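Local coordinates for Rep protein (Adeno-associated virus - 5, PDB 1M55) that probably binds the viral replication origin and nicks it as the endonuclease domain of a rolling-circle replication initiator, at residues A[74-79]-A[166-171]. Numbering follows the deposited sequence.
Sequences ESKFFV and WTNLDE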
loop_
_atom_site.group_PDB
_atom_site.type_symbol
_atom_site.label_atom_id
_atom_site.label_comp_id
_atom_site.label_asym_id
_atom_site.label_seq_id
_atom_site.Cartn_x
_atom_site.Cartn_y
_atom_site.Cartn_z
ATOM N N GLU A 74 -12.891 -8.144 8.744
ATOM C CA GLU A 74 -11.772 -7.219 8.872
ATOM C C GLU A 74 -10.578 -7.991 8.309
ATOM O O GLU A 74 -9.827 -8.619 9.049
ATOM C CB GLU A 74 -11.522 -6.859 10.340
ATOM C CG GLU A 74 -10.375 -5.870 10.568
ATOM C CD GLU A 74 -10.722 -4.427 10.213
ATOM O OE1 GLU A 74 -11.859 -4.152 9.773
ATOM O OE2 GLU A 74 -9.848 -3.554 10.386
ATOM N N SER A 75 -10.444 -7.984 6.988
ATOM C CA SER A 75 -9.368 -8.699 6.316
ATOM C C SER A 75 -7.964 -8.344 6.807
ATOM O O SER A 75 -7.670 -7.179 7.116
ATOM C CB SER A 75 -9.449 -8.463 4.805
ATOM O OG SER A 75 -10.681 -8.919 4.272
ATOM N N LYS A 76 -7.112 -9.363 6.896
ATOM C CA LYS A 76 -5.726 -9.184 7.310
ATOM C C LYS A 76 -5.005 -8.533 6.136
ATOM O O LYS A 76 -5.333 -8.804 4.967
ATOM C CB LYS A 76 -5.079 -10.531 7.634
ATOM C CG LYS A 76 -5.592 -11.178 8.911
ATOM C CD LYS A 76 -5.266 -10.323 10.126
ATOM C CE LYS A 76 -5.693 -11.002 11.418
ATOM N NZ LYS A 76 -5.236 -10.244 12.615
ATOM N N PHE A 77 -4.025 -7.690 6.443
ATOM C CA PHE A 77 -3.279 -6.987 5.410
ATOM C C PHE A 77 -1.891 -6.587 5.870
ATOM O O PHE A 77 -1.592 -6.576 7.068
ATOM C CB PHE A 77 -4.024 -5.692 5.004
ATOM C CG PHE A 77 -4.101 -4.650 6.109
ATOM C CD1 PHE A 77 -3.055 -3.748 6.322
ATOM C CD2 PHE A 77 -5.210 -4.592 6.950
ATOM C CE1 PHE A 77 -3.113 -2.807 7.360
ATOM C CE2 PHE A 77 -5.278 -3.655 7.991
ATOM C CZ PHE A 77 -4.228 -2.763 8.194
ATOM N N PHE A 78 -1.044 -6.297 4.889
ATOM C CA PHE A 78 0.291 -5.771 5.108
ATOM C C PHE A 78 0.449 -4.832 3.922
ATOM O O PHE A 78 0.396 -5.263 2.772
ATOM C CB PHE A 78 1.397 -6.829 5.104
ATOM C CG PHE A 78 2.749 -6.262 5.465
ATOM C CD1 PHE A 78 3.171 -6.222 6.791
ATOM C CD2 PHE A 78 3.567 -5.692 4.486
ATOM C CE1 PHE A 78 4.385 -5.616 7.141
ATOM C CE2 PHE A 78 4.778 -5.089 4.826
ATOM C CZ PHE A 78 5.186 -5.049 6.158
ATOM N N VAL A 79 0.543 -3.541 4.212
ATOM C CA VAL A 79 0.662 -2.519 3.183
ATOM C C VAL A 79 1.965 -1.762 3.379
ATOM O O VAL A 79 2.256 -1.287 4.481
ATOM C CB VAL A 79 -0.523 -1.525 3.272
ATOM C CG1 VAL A 79 -0.401 -0.433 2.215
ATOM C CG2 VAL A 79 -1.846 -2.268 3.111
ATOM N N TRP A 166 2.041 -0.501 7.207
ATOM C CA TRP A 166 0.947 -0.737 8.146
ATOM C C TRP A 166 0.552 -2.204 8.049
ATOM O O TRP A 166 0.649 -2.813 6.982
ATOM C CB TRP A 166 -0.294 0.081 7.761
ATOM C CG TRP A 166 -0.116 1.562 7.594
ATOM C CD1 TRP A 166 -0.445 2.533 8.501
ATOM C CD2 TRP A 166 0.298 2.251 6.405
ATOM N NE1 TRP A 166 -0.280 3.779 7.942
ATOM C CE2 TRP A 166 0.175 3.637 6.658
ATOM C CE3 TRP A 166 0.752 1.829 5.146
ATOM C CZ2 TRP A 166 0.487 4.606 5.697
ATOM C CZ3 TRP A 166 1.060 2.792 4.190
ATOM C CH2 TRP A 166 0.925 4.166 4.472
ATOM N N THR A 167 0.047 -2.760 9.144
ATOM C CA THR A 167 -0.392 -4.149 9.141
ATOM C C THR A 167 -1.211 -4.467 10.379
ATOM O O THR A 167 -1.086 -3.791 11.408
ATOM C CB THR A 167 0.806 -5.130 9.103
ATOM O OG1 THR A 167 0.326 -6.472 8.963
ATOM C CG2 THR A 167 1.631 -5.031 10.378
ATOM N N ASN A 168 -2.101 -5.444 10.243
ATOM C CA ASN A 168 -2.892 -5.904 11.376
ATOM C C ASN A 168 -2.492 -7.353 11.672
ATOM O O ASN A 168 -3.208 -8.082 12.358
ATOM C CB ASN A 168 -4.407 -5.737 11.158
ATOM C CG ASN A 168 -4.927 -6.489 9.953
ATOM O OD1 ASN A 168 -4.167 -7.098 9.201
ATOM N ND2 ASN A 168 -6.236 -6.431 9.750
ATOM N N LEU A 169 -1.341 -7.762 11.133
ATOM C CA LEU A 169 -0.795 -9.095 11.373
ATOM C C LEU A 169 0.141 -8.940 12.572
ATOM O O LEU A 169 1.159 -8.249 12.487
ATOM C CB LEU A 169 -0.006 -9.595 10.154
ATOM C CG LEU A 169 -0.820 -9.885 8.889
ATOM C CD1 LEU A 169 0.102 -10.033 7.691
ATOM C CD2 LEU A 169 -1.661 -11.141 9.089
ATOM N N ASP A 170 -0.216 -9.566 13.690
ATOM C CA ASP A 170 0.572 -9.481 14.920
ATOM C C ASP A 170 2.057 -9.769 14.728
ATOM O O ASP A 170 2.910 -9.095 15.303
ATOM C CB ASP A 170 0.004 -10.425 15.988
ATOM C CG ASP A 170 -1.407 -10.043 16.428
ATOM O OD1 ASP A 170 -1.741 -8.838 16.428
ATOM O OD2 ASP A 170 -2.183 -10.957 16.782
ATOM N N GLU A 171 2.359 -10.759 13.901
ATOM C CA GLU A 171 3.739 -11.144 13.637
ATOM C C GLU A 171 4.581 -10.020 13.031
ATOM O O GLU A 171 5.791 -9.956 13.267
ATOM C CB GLU A 171 3.754 -12.360 12.709
ATOM C CG GLU A 171 5.129 -12.919 12.391
ATOM C CD GLU A 171 5.077 -14.103 11.433
ATOM O OE1 GLU A 171 3.989 -14.413 10.902
ATOM O OE2 GLU A 171 6.133 -14.726 11.206
HETATM O O HOH W 1 -7.482 -4.353 11.543
HETATM O O HOH W 2 -2.348 -11.817 13.184
#
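Asn168 meets Ser75 and Phe77 through both ends of its side-chain amide. OD1 of Asn168 accepts from the backbone N of Phe77 at 2.8 Å. ND2 of Asn168 donates to the backbone O of Ser75, which lies close to the amide plane, while ND2 sits above the carbonyl plane of Ser75. A water accepts from the same ND2 and donates to OE2 of Glu74. CG of Asn168 lies between the backbone N and the carbonyl carbon (chi1 59°). The two amide ends bond backbone groups that flank Lys76. The Phe77 side chain crosses that of Asn168 at about a right angle, with ring and amide planes 34° apart. CE2 of Phe77 lies 3.4 Å from ND2 of Asn168, and its CE1 reaches CA of Thr167.

The Lys76 chain bends at chi2 (-63°), and its NZ donates to the backbone O of Asn168 at 3.0 Å. CD2 of Leu169 packs on CB and CG of Lys76. The OG1 of Thr167 donates to O of Phe77 at 2.7 Å, in the carbonyl plane. It also accepts from N of Leu169, forming an ST turn. CB of Thr167 rests 3.5 Å from CD1 of Phe78.

Val79 and Trp166 form an antiparallel hydrogen-bonded pair, with N-to-O bonds in both directions. CG1 of Val79 touches CE3 of Trp166 at 3.9 Å. With the neighbouring non-hydrogen-bonded pair Phe78-Thr167, it joins strands 77-83 and 162-167 in the antiparallel sheet of the Rep catalytic domain. Phe77 packs on helix 50-71, and Phe78 on helix 149-154.

Side-chain bonds therefore extend the strand pairing into the adjoining loops. Two bonds that tie the Asn168 amide to backbone groups should fix its rotation. N of Lys76, in the segment that the amide grips, donates to OE2 of Glu95, a zinc ligand.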